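Local coordinates for protein putative DNA helicase (Lactobacillus plantarum, PDB 3DMN) that is a putative DNA helicase whose C-terminal, UvrD-like domain belongs to the P-loop NTPase clan and probably takes part in ATP-driven unwinding of DNA, at residues I11-F14 with T15-I18; Y128-E131 with D132-Q135; L136-T139 with I140-A144. One frame throughout, in Å; residues are numbered along the deposited sequence.

Contact 1: I11-F14 with T15-I18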
ATOM      1  N   ILE A  11      -8.343   1.772  -9.720  1.00 26.17           N
ATOM      2  CA  ILE A  11      -7.868   0.770  -8.743  1.00 26.61           C
ATOM      3  C   ILE A  11      -8.392  -0.624  -9.100  1.00 26.84           C
ATOM      4  O   ILE A  11      -7.643  -1.591  -9.042  1.00 27.77           O
ATOM      5  CB  ILE A  11      -8.266   1.222  -7.302  1.00 27.26           C
ATOM      6  CG1 ILE A  11      -7.426   2.443  -6.959  1.00 28.78           C
ATOM      7  CG2 ILE A  11      -8.076   0.115  -6.273  1.00 28.17           C
ATOM      8  CD1 ILE A  11      -7.873   3.133  -5.734  1.00 30.15           C
ATOM      9  N   THR A  12      -9.670  -0.713  -9.487  1.00 27.97           N
ATOM     10  CA  THR A  12     -10.278  -1.989  -9.869  1.00 28.47           C
ATOM     11  C   THR A  12      -9.520  -2.647 -11.026  1.00 28.17           C
ATOM     12  O   THR A  12      -9.220  -3.838 -11.004  1.00 28.31           O
ATOM     13  CB  THR A  12     -11.750  -1.735 -10.255  1.00 28.90           C
ATOM     14  OG1 THR A  12     -12.451  -1.297  -9.076  1.00 33.88           O
ATOM     15  CG2 THR A  12     -12.375  -2.995 -10.837  1.00 32.17           C
ATOM     16  N   ASP A  13      -9.215  -1.849 -12.041  1.00 26.82           N
ATOM     17  CA  ASP A  13      -8.530  -2.367 -13.202  1.00 26.86           C
ATOM     18  C   ASP A  13      -7.082  -2.800 -12.931  1.00 27.51           C
ATOM     19  O   ASP A  13      -6.644  -3.826 -13.436  1.00 28.39           O
ATOM     20  CB  ASP A  13      -8.544  -1.340 -14.328  1.00 25.89           C
ATOM     21  CG  ASP A  13      -9.864  -1.284 -15.032  1.00 27.70           C
ATOM     22  OD1 ASP A  13     -10.797  -2.090 -14.742  1.00 27.09           O
ATOM     23  OD2 ASP A  13     -10.015  -0.391 -15.915  1.00 28.54           O
ATOM     24  N   PHE A  14      -6.351  -1.981 -12.191  1.00 27.45           N
ATOM     25  CA  PHE A  14      -5.008  -2.363 -11.766  1.00 28.16           C
ATOM     26  C   PHE A  14      -5.044  -3.662 -10.922  1.00 28.21           C
ATOM     27  O   PHE A  14      -4.326  -4.654 -11.217  1.00 28.31           O
ATOM     28  CB  PHE A  14      -4.403  -1.215 -10.968  1.00 27.51           C
ATOM     29  CG  PHE A  14      -3.074  -1.570 -10.340  1.00 28.17           C
ATOM     30  CD1 PHE A  14      -1.894  -1.373 -11.052  1.00 29.96           C
ATOM     31  CD2 PHE A  14      -3.012  -2.006  -9.028  1.00 29.46           C
ATOM     32  CE1 PHE A  14      -0.626  -1.693 -10.482  1.00 30.68           C
ATOM     33  CE2 PHE A  14      -1.784  -2.329  -8.439  1.00 27.95           C
ATOM     34  CZ  PHE A  14      -0.587  -2.152  -9.140  1.00 28.47           C
ATOM     35  N   THR A  15      -5.916  -3.693  -9.906  1.00 28.84           N
ATOM     36  CA  THR A  15      -5.909  -4.851  -9.033  1.00 29.34           C
ATOM     37  C   THR A  15      -6.368  -6.143  -9.702  1.00 29.68           C
ATOM     38  O   THR A  15      -5.842  -7.215  -9.395  1.00 29.38           O
ATOM     39  CB  THR A  15      -6.708  -4.600  -7.744  1.00 29.94           C
ATOM     40  OG1 THR A  15      -8.093  -4.370  -8.064  1.00 32.54           O
ATOM     41  CG2 THR A  15      -6.140  -3.413  -6.984  1.00 29.85           C
ATOM     42  N   LYS A  16      -7.337  -6.057 -10.618  1.00 28.55           N
ATOM     43  CA  LYS A  16      -7.857  -7.279 -11.239  1.00 30.01           C
ATOM     44  C   LYS A  16      -6.719  -8.046 -11.942  1.00 29.93           C
ATOM     45  O   LYS A  16      -6.740  -9.262 -12.013  1.00 29.63           O
ATOM     46  CB  LYS A  16      -9.007  -6.970 -12.209  1.00 30.44           C
ATOM     47  CG  LYS A  16      -8.563  -6.346 -13.514  1.00 35.20           C
ATOM     48  CD  LYS A  16      -9.709  -5.795 -14.308  1.00 39.23           C
ATOM     49  CE  LYS A  16      -9.150  -5.106 -15.546  1.00 39.43           C
ATOM     50  NZ  LYS A  16     -10.415  -4.653 -16.324  1.00 40.41           N
ATOM     51  N   GLU A  17      -5.721  -7.323 -12.448  1.00 28.62           N
ATOM     52  CA  GLU A  17      -4.685  -7.945 -13.277  1.00 29.00           C
ATOM     53  C   GLU A  17      -3.615  -8.596 -12.413  1.00 28.85           C
ATOM     54  O   GLU A  17      -2.699  -9.250 -12.940  1.00 29.26           O
ATOM     55  CB  GLU A  17      -4.074  -6.905 -14.208  1.00 29.41           C
ATOM     56  CG  GLU A  17      -5.124  -6.347 -15.189  1.00 28.74           C
ATOM     57  CD  GLU A  17      -4.551  -5.897 -16.526  1.00 30.24           C
ATOM     58  OE1 GLU A  17      -3.339  -5.733 -16.670  1.00 29.26           O
ATOM     59  OE2 GLU A  17      -5.371  -5.603 -17.433  1.00 29.26           O
ATOM     60  N   ILE A  18      -3.723  -8.411 -11.089  1.00 27.91           N
ATOM     61  CA  ILE A  18      -2.782  -9.111 -10.162  1.00 28.91           C
ATOM     62  C   ILE A  18      -3.097 -10.616 -10.116  1.00 29.56           C
ATOM     63  O   ILE A  18      -2.200 -11.459  -9.896  1.00 30.26           O
ATOM     64  CB  ILE A  18      -2.824  -8.513  -8.760  1.00 27.93           C
ATOM     65  CG1 ILE A  18      -2.393  -7.052  -8.820  1.00 29.55           C
ATOM     66  CG2 ILE A  18      -1.861  -9.285  -7.786  1.00 29.06           C
ATOM     67  CD1 ILE A  18      -2.558  -6.238  -7.539  1.00 29.60           C
TER
HETATM   68  O   HOH W   1     -10.660  -2.781  -6.478  1.00 38.84           O
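Helix 9-16 brings I11, D13 and F14 against T15, K16 and I18, each pair three or four residues apart. The backbone evidence for the helix is a pair of i to i+4 bonds, T15 N to I11 O at 2.9 Å (N-H...O angle 166°) and K16 N to T12 O. One residue later the pattern changes: E17 N bonds to F14 O, three residues back, at 3.3 Å and standing well above that carbonyl plane, and I18 N bonds likewise to T15 O.

T15 sits over the carbonyl of I11. Its OG1 lies between the backbone N and the carbonyl carbon (chi1 63°), a setting that holds the hydroxyl 3.0 Å from I11 O and leaves its methyl CG2 to meet I11 CG2 at 4.1 Å. A water bridges T15 OG1 and T12 OG1 by two weak bonds, while T12 OG1 has its stronger partner in T8 O.

This helix packs beside the parallel sheet of a P-loop NTPase-type fold: I11 and F14 rest on strand 147-153 through L148 and L150, and T15 touches Y138 and C141 of helix 134-141. The F14 side chain crosses that of T15 at about a right angle, and its ring meets I18 obliquely, CE2 to CD1 at 4.1 Å.

On the outer side, D13 and K16 run side by side in the same direction. The lysine chain, extended beyond CG, passes along D13 O, with CG 3.2 Å from that oxygen, and delivers NZ to D13 OD1 at 3.0 Å. This salt bridge comes from above the carboxylate, 70° out of its plane.

Contact 2: Y128-E131 with D132-Q135; sequences YQRE and DERQ
E131 lies alongside R134, both side chains pointing the same way, and the arginine grips the carboxylate side-on with two nitrogens. R134 NE donates to E131 OE1 at 2.9 Å in a nearly straight bond, and R134 NH2 donates to E131 OE2 at 3.1 Å. The fit is not coplanar: the two flat groups are turned 52° apart, with NE above the carboxylate plane and NH2 on the syn lone pair of OE2. A bend at chi2 of E131 (-68°) folds its carboxylate back toward the arginine, whose chain is extended from CG to NE. Two oxygens thus fix the rotation of the guanidinium, and its remaining NH1 is held by the carbonyls of L159 and I18.

The residues form the entry into helix 134-141, which follows strand 118-121 of the parallel sheet in the part of the chain related to the C-terminal domain of UvrD-like helicases. The approach turns through two i to i+3 backbone bonds, E133 N to R130 O at 2.8 Å and R134 N to E131 O at 3.1 Å, each donor standing well above the plane of its acceptor carbonyl. A water extends the turn, donating to E131 O and accepting from Q135 N.

Across the turn, E133 reaches back over the preceding loop. Its OE1 takes two backbone donors: Q129 N at 3.1 Å, nearly in line with the C-O bond, and R130 N, also at 3.1 Å, on the anti side and straighter at 168°. The two arrive from opposite faces of the carboxylate plane, so one oxygen pins consecutive amides and would be expected to have its negative charge stabilised by them. The same OE1 lies against R130 CB at 3.7 Å. Next to this clasp, the edge of the Y128 ring faces E133 O near the ring plane.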
ATOM      1  N   TYR A 128       6.964 -10.538  -2.356  1.00 30.27           N
ATOM      2  CA  TYR A 128       5.875 -11.031  -3.170  1.00 30.46           C
ATOM      3  C   TYR A 128       6.460 -11.696  -4.396  1.00 31.11           C
ATOM      4  O   TYR A 128       6.408 -11.141  -5.487  1.00 30.85           O
ATOM      5  CB  TYR A 128       4.934  -9.866  -3.541  1.00 31.39           C
ATOM      6  CG  TYR A 128       4.247  -9.269  -2.339  1.00 31.77           C
ATOM      7  CD1 TYR A 128       3.057  -9.833  -1.821  1.00 29.39           C
ATOM      8  CD2 TYR A 128       4.752  -8.125  -1.718  1.00 30.74           C
ATOM      9  CE1 TYR A 128       2.432  -9.287  -0.707  1.00 30.63           C
ATOM     10  CE2 TYR A 128       4.116  -7.553  -0.567  1.00 31.04           C
ATOM     11  CZ  TYR A 128       2.950  -8.140  -0.084  1.00 30.95           C
ATOM     12  OH  TYR A 128       2.325  -7.579   1.030  1.00 32.09           O
ATOM     13  N   GLN A 129       6.983 -12.919  -4.197  1.00 31.62           N
ATOM     14  CA  GLN A 129       7.719 -13.628  -5.199  1.00 33.63           C
ATOM     15  C   GLN A 129       6.891 -14.776  -5.783  1.00 32.29           C
ATOM     16  O   GLN A 129       7.025 -15.124  -6.951  1.00 32.43           O
ATOM     17  CB  GLN A 129       8.977 -14.233  -4.525  1.00 35.02           C
ATOM     18  CG  GLN A 129       9.729 -15.243  -5.334  1.00 41.13           C
ATOM     19  CD  GLN A 129      10.706 -14.580  -6.264  1.00 48.48           C
ATOM     20  OE1 GLN A 129      11.739 -14.056  -5.825  1.00 50.81           O
ATOM     21  NE2 GLN A 129      10.401 -14.596  -7.550  1.00 50.85           N
ATOM     22  N   ARG A 130       6.005 -15.345  -4.969  1.00 30.50           N
ATOM     23  CA  ARG A 130       5.381 -16.611  -5.337  1.00 30.88           C
ATOM     24  C   ARG A 130       4.038 -16.402  -5.983  1.00 29.03           C
ATOM     25  O   ARG A 130       3.289 -15.504  -5.599  1.00 29.11           O
ATOM     26  CB  ARG A 130       5.196 -17.505  -4.094  1.00 30.43           C
ATOM     27  CG  ARG A 130       6.497 -17.795  -3.404  1.00 31.17           C
ATOM     28  CD  ARG A 130       6.293 -18.878  -2.339  1.00 29.95           C
ATOM     29  NE  ARG A 130       5.890 -20.160  -2.897  1.00 31.37           N
ATOM     30  CZ  ARG A 130       6.701 -21.043  -3.462  1.00 32.44           C
ATOM     31  NH1 ARG A 130       8.020 -20.787  -3.568  1.00 32.97           N
ATOM     32  NH2 ARG A 130       6.201 -22.189  -3.911  1.00 32.91           N
ATOM     33  N   GLU A 131       3.704 -17.279  -6.939  1.00 28.84           N
ATOM     34  CA  GLU A 131       2.383 -17.249  -7.539  1.00 28.48           C
ATOM     35  C   GLU A 131       1.290 -17.337  -6.494  1.00 28.38           C
ATOM     36  O   GLU A 131       0.227 -16.711  -6.643  1.00 28.12           O
ATOM     37  CB  GLU A 131       2.190 -18.353  -8.556  1.00 30.46           C
ATOM     38  CG  GLU A 131       3.049 -18.112  -9.793  1.00 32.46           C
ATOM     39  CD  GLU A 131       2.576 -16.902 -10.605  1.00 34.22           C
ATOM     40  OE1 GLU A 131       1.410 -16.882 -11.039  1.00 34.57           O
ATOM     41  OE2 GLU A 131       3.389 -15.980 -10.773  1.00 38.12           O
ATOM     42  N   ASP A 132       1.561 -18.092  -5.444  1.00 27.49           N
ATOM     43  CA  ASP A 132       0.550 -18.251  -4.401  1.00 27.32           C
ATOM     44  C   ASP A 132       0.293 -16.973  -3.629  1.00 27.67           C
ATOM     45  O   ASP A 132      -0.707 -16.922  -2.888  1.00 28.64           O
ATOM     46  CB  ASP A 132       0.948 -19.386  -3.436  1.00 26.75           C
ATOM     47  CG  ASP A 132      -0.216 -19.823  -2.571  1.00 27.24           C
ATOM     48  OD1 ASP A 132      -1.171 -20.351  -3.183  1.00 27.96           O
ATOM     49  OD2 ASP A 132      -0.149 -19.668  -1.320  1.00 27.34           O
ATOM     50  N   GLU A 133       1.199 -15.991  -3.738  1.00 25.77           N
ATOM     51  CA  GLU A 133       1.052 -14.695  -3.042  1.00 26.67           C
ATOM     52  C   GLU A 133       0.216 -13.688  -3.850  1.00 27.44           C
ATOM     53  O   GLU A 133       0.017 -12.575  -3.396  1.00 28.55           O
ATOM     54  CB  GLU A 133       2.431 -14.112  -2.711  1.00 27.03           C
ATOM     55  CG  GLU A 133       2.997 -14.893  -1.511  1.00 28.49           C
ATOM     56  CD  GLU A 133       4.436 -14.568  -1.201  1.00 32.97           C
ATOM     57  OE1 GLU A 133       5.236 -14.385  -2.149  1.00 34.48           O
ATOM     58  OE2 GLU A 133       4.764 -14.532   0.014  1.00 32.24           O
ATOM     59  N   ARG A 134      -0.222 -14.057  -5.061  1.00 27.97           N
ATOM     60  CA  ARG A 134      -1.049 -13.108  -5.844  1.00 28.23           C
ATOM     61  C   ARG A 134      -2.324 -12.744  -5.078  1.00 27.92           C
ATOM     62  O   ARG A 134      -2.759 -11.561  -5.076  1.00 28.58           O
ATOM     63  CB  ARG A 134      -1.426 -13.727  -7.189  1.00 28.08           C
ATOM     64  CG  ARG A 134      -0.252 -13.719  -8.166  1.00 28.12           C
ATOM     65  CD  ARG A 134      -0.668 -14.248  -9.518  1.00 26.86           C
ATOM     66  NE  ARG A 134       0.513 -14.259 -10.375  1.00 28.27           N
ATOM     67  CZ  ARG A 134       1.021 -13.191 -10.982  1.00 30.41           C
ATOM     68  NH1 ARG A 134       0.404 -12.000 -10.886  1.00 30.05           N
ATOM     69  NH2 ARG A 134       2.159 -13.326 -11.675  1.00 29.65           N
ATOM     70  N   GLN A 135      -2.943 -13.737  -4.434  1.00 28.59           N
ATOM     71  CA  GLN A 135      -4.228 -13.483  -3.749  1.00 29.02           C
ATOM     72  C   GLN A 135      -4.009 -12.435  -2.650  1.00 29.14           C
ATOM     73  O   GLN A 135      -4.786 -11.488  -2.502  1.00 29.03           O
ATOM     74  CB  GLN A 135      -4.772 -14.775  -3.148  1.00 30.77           C
ATOM     75  CG  GLN A 135      -6.057 -14.566  -2.392  1.00 34.30           C
ATOM     76  CD  GLN A 135      -7.152 -14.043  -3.308  1.00 39.47           C
ATOM     77  OE1 GLN A 135      -7.292 -14.497  -4.441  1.00 41.28           O
ATOM     78  NE2 GLN A 135      -7.935 -13.101  -2.814  1.00 44.92           N
TER
HETATM   79  O   HOH W   2      -2.570 -16.482  -5.505  1.00 23.69           O

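Contact 3: L136-T139 with I140-A144; sequences LLYT and ICSRA. With ACT (acetate ion), chain G.
L137 and C141 form the tightly packed, buried part, CD1 of the leucine touching SG at 4.1 Å, with I140 beside them against V120 and I67 of the sheet. In the backbone, I140 N donates to L136 O and C141 N to L137 O. S142 N bonds to Y138 O; in one of its two conformers S142 OG does so too, at 2.8 Å, and lies over one face of the Y138 ring.

Helix 134-141, the crossover helix of the beta-alpha-beta unit between strands 118-121 and 147-153, gives way to a type I turn from C141 to A144. An acetate, probably from crystallisation, lies against the looser side, among L136, T139 and R143. I140 is the shared wall: its CD1 meets L136 CG at 3.9 Å, its CG1 the acetate methyl at 3.4 Å. R143, bent at chi2 (-89°), meets the acetate at the guanidinium edge: NE donates to OXT at 3.0 Å, nearly straight at 172°, while NH2 lies so near acetate O that the exact length is doubtful. T139 CG2 sits 3.3 Å from that oxygen. A leucine in place of R143 would probably leave the acetate without its charged mate and L113 O without its NH1 donor.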
ATOM      1  N   LEU A 136      -2.931 -12.606  -1.886  1.00 28.43           N
ATOM      2  CA  LEU A 136      -2.586 -11.631  -0.833  1.00 29.03           C
ATOM      3  C   LEU A 136      -2.361 -10.224  -1.391  1.00 28.46           C
ATOM      4  O   LEU A 136      -2.947  -9.257  -0.890  1.00 27.61           O
ATOM      5  CB  LEU A 136      -1.335 -12.115  -0.085  1.00 29.21           C
ATOM      6  CG  LEU A 136      -0.821 -11.117   0.952  1.00 31.83           C
ATOM      7  CD1 LEU A 136      -1.793 -10.988   2.101  1.00 33.64           C
ATOM      8  CD2 LEU A 136       0.555 -11.576   1.476  1.00 33.41           C
ATOM      9  N   LEU A 137      -1.513 -10.097  -2.417  1.00 27.95           N
ATOM     10  CA  LEU A 137      -1.215  -8.782  -2.945  1.00 28.06           C
ATOM     11  C   LEU A 137      -2.470  -8.144  -3.521  1.00 28.06           C
ATOM     12  O   LEU A 137      -2.722  -6.961  -3.292  1.00 27.97           O
ATOM     13  CB  LEU A 137      -0.110  -8.882  -4.006  1.00 27.39           C
ATOM     14  CG  LEU A 137       0.365  -7.556  -4.579  1.00 28.66           C
ATOM     15  CD1 LEU A 137       0.923  -6.642  -3.477  1.00 27.53           C
ATOM     16  CD2 LEU A 137       1.425  -7.849  -5.650  1.00 31.02           C
ATOM     17  N   TYR A 138      -3.278  -8.942  -4.217  1.00 27.25           N
ATOM     18  CA  TYR A 138      -4.566  -8.464  -4.731  1.00 27.48           C
ATOM     19  C   TYR A 138      -5.452  -7.937  -3.586  1.00 28.57           C
ATOM     20  O   TYR A 138      -6.010  -6.837  -3.649  1.00 28.17           O
ATOM     21  CB  TYR A 138      -5.266  -9.633  -5.411  1.00 28.78           C
ATOM     22  CG  TYR A 138      -6.704  -9.335  -5.734  1.00 27.70           C
ATOM     23  CD1 TYR A 138      -7.019  -8.548  -6.833  1.00 30.78           C
ATOM     24  CD2 TYR A 138      -7.719  -9.835  -4.947  1.00 28.90           C
ATOM     25  CE1 TYR A 138      -8.378  -8.288  -7.157  1.00 30.18           C
ATOM     26  CE2 TYR A 138      -9.046  -9.579  -5.233  1.00 30.12           C
ATOM     27  CZ  TYR A 138      -9.369  -8.802  -6.330  1.00 31.03           C
ATOM     28  OH  TYR A 138     -10.713  -8.566  -6.588  1.00 35.00           O
ATOM     29  N   THR A 139      -5.603  -8.760  -2.563  1.00 28.14           N
ATOM     30  CA  THR A 139      -6.442  -8.384  -1.421  1.00 28.97           C
ATOM     31  C   THR A 139      -5.966  -7.088  -0.755  1.00 28.60           C
ATOM     32  O   THR A 139      -6.759  -6.237  -0.427  1.00 30.49           O
ATOM     33  CB  THR A 139      -6.500  -9.528  -0.422  1.00 29.12           C
ATOM     34  OG1 THR A 139      -7.068 -10.651  -1.097  1.00 30.06           O
ATOM     35  CG2 THR A 139      -7.385  -9.166   0.759  1.00 30.44           C
ATOM     36  N   ILE A 140      -4.667  -6.961  -0.541  1.00 29.03           N
ATOM     37  CA  ILE A 140      -4.132  -5.742   0.070  1.00 28.61           C
ATOM     38  C   ILE A 140      -4.448  -4.521  -0.787  1.00 29.48           C
ATOM     39  O   ILE A 140      -4.945  -3.505  -0.299  1.00 29.65           O
ATOM     40  CB  ILE A 140      -2.637  -5.875   0.257  1.00 29.00           C
ATOM     41  CG1 ILE A 140      -2.349  -6.957   1.321  1.00 28.88           C
ATOM     42  CG2 ILE A 140      -2.012  -4.529   0.646  1.00 31.15           C
ATOM     43  CD1 ILE A 140      -0.826  -7.260   1.459  1.00 31.36           C
ATOM     44  N   CYS A 141      -4.147  -4.621  -2.069  1.00 29.07           N
ATOM     45  CA  CYS A 141      -4.326  -3.466  -2.940  1.00 29.13           C
ATOM     46  C   CYS A 141      -5.811  -3.112  -3.050  1.00 29.19           C
ATOM     47  O   CYS A 141      -6.152  -1.923  -3.160  1.00 29.54           O
ATOM     48  CB  CYS A 141      -3.747  -3.776  -4.320  1.00 30.06           C
ATOM     49  SG  CYS A 141      -1.966  -3.820  -4.368  1.00 30.78           S
ATOM     50  N   SER A 142      -6.678  -4.128  -2.989  1.00 28.43           N
ATOM     51  CA  SER A 142      -8.109  -3.952  -3.177  0.50 28.65           C
ATOM     52  C   SER A 142      -8.780  -3.246  -1.975  1.00 28.50           C
ATOM     53  O   SER A 142      -9.954  -2.885  -2.046  1.00 30.12           O
ATOM     54  CB  SER A 142      -8.784  -5.293  -3.519  0.50 28.43           C
ATOM     55  OG  SER A 142      -8.322  -5.779  -4.779  0.50 25.91           O
ATOM     56  N   ARG A 143      -8.023  -3.058  -0.881  1.00 29.82           N
ATOM     57  CA  ARG A 143      -8.528  -2.323   0.295  1.00 30.89           C
ATOM     58  C   ARG A 143      -8.644  -0.833  -0.001  1.00 29.99           C
ATOM     59  O   ARG A 143      -9.304  -0.122   0.744  1.00 31.24           O
ATOM     60  CB  ARG A 143      -7.622  -2.499   1.500  1.00 31.47           C
ATOM     61  CG  ARG A 143      -7.367  -3.955   1.867  1.00 34.66           C
ATOM     62  CD  ARG A 143      -8.385  -4.447   2.797  1.00 35.87           C
ATOM     63  NE  ARG A 143      -8.222  -5.869   3.096  1.00 40.42           N
ATOM     64  CZ  ARG A 143      -9.248  -6.658   3.389  1.00 41.14           C
ATOM     65  NH1 ARG A 143     -10.483  -6.150   3.427  1.00 41.61           N
ATOM     66  NH2 ARG A 143      -9.046  -7.956   3.641  1.00 42.42           N
ATOM     67  N   ALA A 144      -7.949  -0.358  -1.048  1.00 28.33           N
ATOM     68  CA  ALA A 144      -7.980   1.083  -1.392  1.00 27.96           C
ATOM     69  C   ALA A 144      -9.216   1.427  -2.165  1.00 28.12           C
ATOM     70  O   ALA A 144      -9.512   0.809  -3.216  1.00 27.80           O
ATOM     71  CB  ALA A 144      -6.750   1.475  -2.274  1.00 28.28           C
TER
HETATM   72  C   ACT G   6      -5.524  -8.030   3.388  1.00 35.33           C
HETATM   73  O   ACT G   6      -6.611  -8.435   3.863  1.00 35.84           O
HETATM   74  OXT ACT G   6      -5.418  -6.817   3.218  1.00 36.05           O
HETATM   75  CH3 ACT G   6      -4.439  -8.976   3.034  1.00 34.97           C

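In the fold
From the N terminus, contact 1 comes first, on helix 9-16. After the chain has built much of the parallel sheet, contact 2 turns the loop behind strand 118-121 into helix 134-141, and contact 3 continues along that helix into the turn before strand 147-153. None nests within or crosses another: each is local, and the three follow in series. Space joins what sequence separates. The I18-R134 bond ties the chain at helix 9-16 to the start of helix 134-141, linking contacts 1 and 2, while I11 CG2 packs on A144 O, linking 1 and 3. Y128 lies against L136, L137 and I140, tying contact 2 to contact 3.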